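Local coordinates for protein putative Zn-dependent Alcohol Dehydrogenase (Rhodobacter sphaeroides, PDB 3IV6) that binds S-adenosylmethionine in a Rossmann-like domain and, despite its alcohol dehydrogenase name, is probably an S-adenosylmethionine-dependent methyltransferase, at residues S47-I52 / R66-T71. Residues are numbered along the deposited sequence; the frame is centred on the assembly and turned at random.
Sequences STVAVI and RGASVT
Strands 48-52 and 69-71 run parallel, their axes 4.8 Å apart at closest and 26° from each other. Ser47, Val49 and Val51 bond toward 69-71, while Thr48 and Ala50 turn their backbone bonds to strand 113-117. Ser69 N donates a hydrogen bond to Ser47 O at 2.8 Å, and Thr71 N to Val49 O at 3.0 Å. In return Val49 N hydrogen-bonds Ser69 O, and Val51 N hydrogen-bonds Thr71 O at 3.0 Å. Val70 CA adds a C-H...O contact to Val49 O at 3.3 Å, so that oxygen is approached twice.

Val49, Val51, Val70 and Ala68 form the greasy side. With Val49 CG2 lying beside its own backbone N and anti to the carbonyl carbon, the methyl meets Ala68 CB at 3.6 Å; further along, Val51 CG2 touches Val70 CG1 more loosely, at 4.3 Å. Ile43 also packs on Val49. On the other face sit Thr48, Ser69, Ala50 and Thr71; Thr48 OG1 hydrogen-bonds Asp112 N.

This is the first beta-alpha-beta unit of a class I methyltransferase-like sheet, consistent with the bound S-adenosylmethionine: backbone hydrogen bonds fix the strand register, and Val51 and Val70 pack on helix 57-65.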
loop_
_atom_site.group_PDB
_atom_site.type_symbol
_atom_site.label_atom_id
_atom_site.label_comp_id
_atom_site.label_asym_id
_atom_site.label_seq_id
_atom_site.Cartn_x
_atom_site.Cartn_y
_atom_site.Cartn_z
ATOM N N SER A 47 -18.415 -1.986 13.759
ATOM C CA SER A 47 -16.992 -1.718 13.948
ATOM C C SER A 47 -16.601 -0.512 13.115
ATOM O O SER A 47 -17.145 -0.334 12.019
ATOM C CB SER A 47 -16.156 -2.927 13.524
ATOM O OG SER A 47 -16.437 -4.051 14.329
ATOM N N THR A 48 -15.700 0.327 13.638
ATOM C CA THR A 48 -15.079 1.363 12.795
ATOM C C THR A 48 -13.788 0.896 12.120
ATOM O O THR A 48 -12.814 0.518 12.797
ATOM C CB THR A 48 -14.832 2.688 13.520
ATOM O OG1 THR A 48 -14.074 2.463 14.718
ATOM C CG2 THR A 48 -16.144 3.329 13.851
ATOM N N VAL A 49 -13.797 0.955 10.785
ATOM C CA VAL A 49 -12.713 0.440 9.962
ATOM C C VAL A 49 -12.174 1.528 9.052
ATOM O O VAL A 49 -12.929 2.180 8.355
ATOM C CB VAL A 49 -13.210 -0.725 9.057
ATOM C CG1 VAL A 49 -12.100 -1.200 8.140
ATOM C CG2 VAL A 49 -13.812 -1.853 9.888
ATOM N N ALA A 50 -10.862 1.700 9.026
ATOM C CA ALA A 50 -10.228 2.601 8.059
ATOM C C ALA A 50 -9.480 1.765 7.052
ATOM O O ALA A 50 -8.614 0.978 7.435
ATOM C CB ALA A 50 -9.267 3.495 8.755
ATOM N N VAL A 51 -9.807 1.930 5.775
ATOM C CA VAL A 51 -8.980 1.396 4.698
ATOM C C VAL A 51 -8.084 2.477 4.103
ATOM O O VAL A 51 -8.569 3.477 3.573
ATOM C CB VAL A 51 -9.840 0.781 3.578
ATOM C CG1 VAL A 51 -8.956 0.111 2.538
ATOM C CG2 VAL A 51 -10.837 -0.209 4.158
ATOM N N ILE A 52 -6.774 2.271 4.195
ATOM C CA ILE A 52 -5.816 3.078 3.450
ATOM C C ILE A 52 -5.599 2.521 2.047
ATOM O O ILE A 52 -5.184 1.374 1.882
ATOM C CB ILE A 52 -4.461 3.159 4.176
ATOM C CG1 ILE A 52 -4.671 3.311 5.684
ATOM C CG2 ILE A 52 -3.632 4.312 3.630
ATOM C CD1 ILE A 52 -5.552 4.483 6.062
ATOM N N ARG A 66 -20.456 -6.199 5.405
ATOM C CA ARG A 66 -20.289 -6.763 6.728
ATOM C C ARG A 66 -20.953 -5.930 7.841
ATOM O O ARG A 66 -21.222 -6.446 8.939
ATOM C CB ARG A 66 -18.794 -6.908 7.004
ATOM C CG ARG A 66 -18.399 -7.353 8.419
ATOM C CD ARG A 66 -18.879 -8.749 8.753
ATOM N NE ARG A 66 -18.432 -9.702 7.752
ATOM C CZ ARG A 66 -17.205 -10.176 7.733
ATOM N NH1 ARG A 66 -16.343 -9.791 8.656
ATOM N NH2 ARG A 66 -16.830 -11.024 6.801
ATOM N N GLY A 67 -21.220 -4.656 7.566
ATOM C CA GLY A 67 -21.879 -3.773 8.518
ATOM C C GLY A 67 -20.970 -2.804 9.269
ATOM O O GLY A 67 -21.377 -2.176 10.253
ATOM N N ALA A 68 -19.727 -2.694 8.817
ATOM C CA ALA A 68 -18.737 -1.852 9.468
ATOM C C ALA A 68 -18.947 -0.460 8.967
ATOM O O ALA A 68 -19.473 -0.288 7.884
ATOM C CB ALA A 68 -17.326 -2.312 9.119
ATOM N N SER A 69 -18.542 0.517 9.781
ATOM C CA SER A 69 -18.562 1.934 9.447
ATOM C C SER A 69 -17.200 2.273 8.884
ATOM O O SER A 69 -16.248 2.440 9.648
ATOM C CB SER A 69 -18.831 2.777 10.696
ATOM O OG SER A 69 -20.210 3.070 10.816
ATOM N N VAL A 70 -17.121 2.349 7.552
ATOM C CA VAL A 70 -15.857 2.469 6.816
ATOM C C VAL A 70 -15.507 3.860 6.365
ATOM O O VAL A 70 -16.309 4.557 5.779
ATOM C CB VAL A 70 -15.933 1.648 5.544
ATOM C CG1 VAL A 70 -14.617 1.685 4.803
ATOM C CG2 VAL A 70 -16.380 0.231 5.870
ATOM N N THR A 71 -14.277 4.242 6.633
ATOM C CA THR A 71 -13.687 5.470 6.129
ATOM C C THR A 71 -12.519 5.044 5.239
ATOM O O THR A 71 -11.729 4.201 5.640
ATOM C CB THR A 71 -13.145 6.367 7.306
ATOM O OG1 THR A 71 -14.230 6.866 8.098
ATOM C CG2 THR A 71 -12.376 7.540 6.777
#